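Local coordinates for transcription regulator AmtR (Mycobacterium smegmatis, PDB 5E57), which probably binds DNA as a TetR-family transcription regulator concerned with nitrogen metabolism, at residues D15-Y26 against R100-E111. Residues are numbered along the deposited sequence; the frame is centred on the assembly and turned at random.
Sequences DAAAELFTTHGY and RWNLGALYLLPE. With ACT (acetate ion), chain D.
With chi1 of W101 at -54°, CG stands opposite its own carbonyl carbon and the indole lies against helix 9-23; D15, chi1 179°, swings its carboxylate round to the pyrrole edge. There NE1 of W101 gives a hydrogen bond of 2.8 Å to OD1 of D15, in the indole plane but bent and entering from above the carboxylate plane. One indole face takes E19: its CB sits 3.7 Å from the centroid of the six-membered ring, a CH-pi contact, and the extended chain runs on until OE1 is 3.4 Å from CZ2 of W101. CG of R100, the preceding residue, lies over the rim of the opposite face. Next along, CD2 of L103 presses on CB of A18 at 3.4 Å, tighter than usual. T22 ties its hydroxyl back to A18 O and turns CG2 toward N102 O and L106. L106 in turn sets CD2 4.0 Å from CB of F21, and CD2 of L109 reaches CB of Y26 at 3.9 Å. At the Y26 ring edge lies OE1 of E111, while the phenol OH bonds to D53. This contact joins the first helix of the TetR-type DNA-binding domain to the loop between helices 82-98 and 118-142, which by TetR architecture belongs to the ligand-binding domain. They meet mainly through apolar packing; the D15 bond, at an exposed end, and E19 together probably limit the indole's rotation.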
# COMPACT_ATOMS: atom_id res chain seq x y z
N ASP A 15 -13.68 -11.07 15.68
CA ASP A 15 -13.81 -9.63 15.78
C ASP A 15 -12.86 -9.05 16.83
O ASP A 15 -12.28 -7.97 16.61
CB ASP A 15 -15.27 -9.19 16.07
CG ASP A 15 -15.39 -7.64 16.20
OD1 ASP A 15 -15.06 -6.84 15.26
OD2 ASP A 15 -15.83 -7.20 17.27
N ALA A 16 -12.76 -9.72 17.99
CA ALA A 16 -11.91 -9.28 19.05
C ALA A 16 -10.42 -9.34 18.63
O ALA A 16 -9.67 -8.42 18.90
CB ALA A 16 -12.17 -10.11 20.31
N ALA A 17 -10.02 -10.42 17.95
CA ALA A 17 -8.65 -10.58 17.47
C ALA A 17 -8.32 -9.55 16.37
O ALA A 17 -7.17 -9.05 16.29
CB ALA A 17 -8.43 -11.99 16.93
N ALA A 18 -9.29 -9.27 15.49
CA ALA A 18 -9.00 -8.30 14.37
C ALA A 18 -8.68 -6.94 14.99
O ALA A 18 -7.82 -6.20 14.57
CB ALA A 18 -10.17 -8.20 13.40
N GLU A 19 -9.39 -6.62 16.04
CA GLU A 19 -9.14 -5.37 16.72
C GLU A 19 -7.71 -5.30 17.30
O GLU A 19 -6.98 -4.33 17.10
CB GLU A 19 -10.17 -5.13 17.82
CG GLU A 19 -9.78 -3.92 18.67
CD GLU A 19 -10.91 -3.41 19.56
OE1 GLU A 19 -11.95 -4.05 19.64
OE2 GLU A 19 -10.71 -2.36 20.19
N LEU A 20 -7.35 -6.31 18.08
CA LEU A 20 -6.10 -6.31 18.80
C LEU A 20 -4.99 -6.46 17.82
O LEU A 20 -3.93 -5.84 17.97
CB LEU A 20 -6.07 -7.43 19.84
CG LEU A 20 -7.12 -7.28 20.93
CD1 LEU A 20 -7.50 -8.60 21.51
CD2 LEU A 20 -6.63 -6.31 22.01
N PHE A 21 -5.18 -7.30 16.80
CA PHE A 21 -4.05 -7.46 15.88
C PHE A 21 -3.79 -6.18 15.12
O PHE A 21 -2.64 -5.86 14.83
CB PHE A 21 -4.26 -8.56 14.85
CG PHE A 21 -4.39 -9.97 15.44
CD1 PHE A 21 -3.95 -10.26 16.66
CD2 PHE A 21 -4.90 -10.99 14.67
CE1 PHE A 21 -4.06 -11.54 17.19
CE2 PHE A 21 -5.03 -12.27 15.17
CZ PHE A 21 -4.61 -12.55 16.45
N THR A 22 -4.86 -5.46 14.74
CA THR A 22 -4.64 -4.26 13.92
C THR A 22 -4.32 -3.03 14.74
O THR A 22 -3.76 -2.09 14.22
CB THR A 22 -5.85 -3.92 13.07
OG1 THR A 22 -7.00 -3.91 13.92
CG2 THR A 22 -6.01 -4.97 11.98
N THR A 23 -4.70 -3.01 16.00
CA THR A 23 -4.44 -1.81 16.79
C THR A 23 -3.41 -2.00 17.88
O THR A 23 -2.87 -1.01 18.35
CB THR A 23 -5.76 -1.22 17.40
OG1 THR A 23 -6.34 -2.14 18.30
CG2 THR A 23 -6.76 -0.92 16.32
N HIS A 24 -3.14 -3.24 18.29
CA HIS A 24 -2.04 -3.49 19.24
C HIS A 24 -0.87 -4.28 18.59
O HIS A 24 0.27 -3.97 18.80
CB HIS A 24 -2.60 -4.17 20.51
CG HIS A 24 -3.51 -3.26 21.31
ND1 HIS A 24 -4.77 -2.88 20.89
CD2 HIS A 24 -3.31 -2.61 22.50
CE1 HIS A 24 -5.31 -2.03 21.76
NE2 HIS A 24 -4.45 -1.86 22.75
N GLY A 25 -1.14 -5.32 17.82
CA GLY A 25 -0.06 -6.00 17.14
C GLY A 25 -0.38 -7.48 17.11
O GLY A 25 -1.17 -7.95 17.92
N TYR A 26 0.26 -8.22 16.24
CA TYR A 26 -0.01 -9.67 16.21
C TYR A 26 0.81 -10.44 17.24
O TYR A 26 0.24 -11.06 18.12
CB TYR A 26 0.27 -10.23 14.80
CG TYR A 26 -0.05 -11.68 14.73
CD1 TYR A 26 -1.33 -12.10 14.85
CD2 TYR A 26 0.96 -12.64 14.56
CE1 TYR A 26 -1.66 -13.46 14.76
CE2 TYR A 26 0.65 -13.99 14.47
CZ TYR A 26 -0.66 -14.40 14.61
OH TYR A 26 -1.00 -15.74 14.59
N ARG A 100 -14.93 -3.63 9.52
CA ARG A 100 -14.85 -2.92 10.78
C ARG A 100 -13.36 -2.56 11.16
O ARG A 100 -13.08 -1.51 11.68
CB ARG A 100 -15.49 -3.76 11.86
CG ARG A 100 -15.32 -3.17 13.24
CD ARG A 100 -16.16 -1.94 13.45
NE ARG A 100 -15.89 -1.31 14.75
CZ ARG A 100 -14.90 -0.45 14.99
NH1 ARG A 100 -14.05 -0.11 14.02
NH2 ARG A 100 -14.75 0.06 16.21
N TRP A 101 -12.42 -3.45 10.82
CA TRP A 101 -11.02 -3.32 11.17
C TRP A 101 -10.16 -3.43 9.91
O TRP A 101 -10.52 -4.06 8.94
CB TRP A 101 -10.60 -4.40 12.20
CG TRP A 101 -11.47 -4.40 13.42
CD1 TRP A 101 -12.40 -5.32 13.75
CD2 TRP A 101 -11.51 -3.40 14.43
NE1 TRP A 101 -12.97 -5.01 14.94
CE2 TRP A 101 -12.47 -3.81 15.37
CE3 TRP A 101 -10.81 -2.21 14.63
CZ2 TRP A 101 -12.78 -3.06 16.52
CZ3 TRP A 101 -11.10 -1.46 15.78
CH2 TRP A 101 -12.10 -1.87 16.71
N ASN A 102 -9.01 -2.79 9.91
CA ASN A 102 -8.22 -2.71 8.69
C ASN A 102 -7.32 -3.94 8.50
O ASN A 102 -6.10 -3.84 8.56
CB ASN A 102 -7.40 -1.39 8.70
CG ASN A 102 -6.69 -1.10 7.39
OD1 ASN A 102 -7.12 -1.55 6.33
ND2 ASN A 102 -5.62 -0.31 7.45
N LEU A 103 -7.92 -5.09 8.22
CA LEU A 103 -7.17 -6.40 8.22
C LEU A 103 -6.10 -6.46 7.17
O LEU A 103 -5.10 -7.09 7.33
CB LEU A 103 -8.11 -7.58 8.02
CG LEU A 103 -9.17 -7.73 9.13
CD1 LEU A 103 -10.30 -8.65 8.66
CD2 LEU A 103 -8.52 -8.15 10.45
N GLY A 104 -6.24 -5.72 6.08
CA GLY A 104 -5.22 -5.76 5.05
C GLY A 104 -3.92 -5.20 5.53
O GLY A 104 -2.86 -5.40 4.90
N ALA A 105 -3.98 -4.44 6.63
CA ALA A 105 -2.79 -3.93 7.22
C ALA A 105 -1.93 -5.07 7.72
O ALA A 105 -0.76 -4.86 7.94
CB ALA A 105 -3.11 -3.02 8.40
N LEU A 106 -2.49 -6.26 7.89
CA LEU A 106 -1.66 -7.38 8.41
C LEU A 106 -0.83 -8.10 7.28
O LEU A 106 0.04 -8.93 7.57
CB LEU A 106 -2.59 -8.36 9.12
CG LEU A 106 -3.41 -7.80 10.30
CD1 LEU A 106 -4.42 -8.87 10.69
CD2 LEU A 106 -2.53 -7.36 11.48
N TYR A 107 -1.06 -7.76 6.02
CA TYR A 107 -0.40 -8.45 4.89
C TYR A 107 1.08 -8.35 4.96
O TYR A 107 1.75 -9.17 4.44
CB TYR A 107 -0.85 -7.86 3.55
CG TYR A 107 -2.30 -8.13 3.14
CD1 TYR A 107 -3.08 -9.08 3.77
CD2 TYR A 107 -2.84 -7.48 2.06
CE1 TYR A 107 -4.40 -9.33 3.35
CE2 TYR A 107 -4.13 -7.75 1.64
CZ TYR A 107 -4.88 -8.69 2.28
OH TYR A 107 -6.13 -8.93 1.86
N LEU A 108 1.61 -7.33 5.61
CA LEU A 108 3.03 -7.12 5.66
C LEU A 108 3.76 -7.70 6.89
O LEU A 108 4.97 -7.61 7.00
CB LEU A 108 3.27 -5.63 5.62
CG LEU A 108 2.65 -4.95 4.38
CD1 LEU A 108 3.06 -3.47 4.35
CD2 LEU A 108 3.01 -5.67 3.06
N LEU A 109 3.03 -8.31 7.78
CA LEU A 109 3.61 -9.00 8.92
C LEU A 109 4.67 -9.98 8.43
O LEU A 109 4.35 -10.82 7.62
CB LEU A 109 2.50 -9.77 9.56
CG LEU A 109 1.83 -9.38 10.88
CD1 LEU A 109 2.01 -7.98 11.37
CD2 LEU A 109 0.37 -9.86 10.87
N PRO A 110 5.92 -9.92 8.95
CA PRO A 110 6.89 -10.97 8.63
C PRO A 110 6.39 -12.37 8.95
O PRO A 110 6.69 -13.25 8.18
CB PRO A 110 8.12 -10.62 9.47
CG PRO A 110 7.91 -9.19 9.89
CD PRO A 110 6.44 -8.96 9.94
N GLU A 111 5.52 -12.55 9.95
CA GLU A 111 4.91 -13.89 10.19
C GLU A 111 4.29 -14.52 8.94
O GLU A 111 4.16 -15.73 8.84
CB GLU A 111 3.81 -13.85 11.24
CG GLU A 111 4.23 -13.61 12.65
CD GLU A 111 4.52 -12.14 12.97
OE1 GLU A 111 4.70 -11.88 14.15
OE2 GLU A 111 4.67 -11.27 12.08
C ACT D . -7.07 -8.05 -1.76
O ACT D . -6.30 -8.40 -0.88
OXT ACT D . -6.57 -7.42 -2.73
CH3 ACT D . -8.55 -8.41 -1.60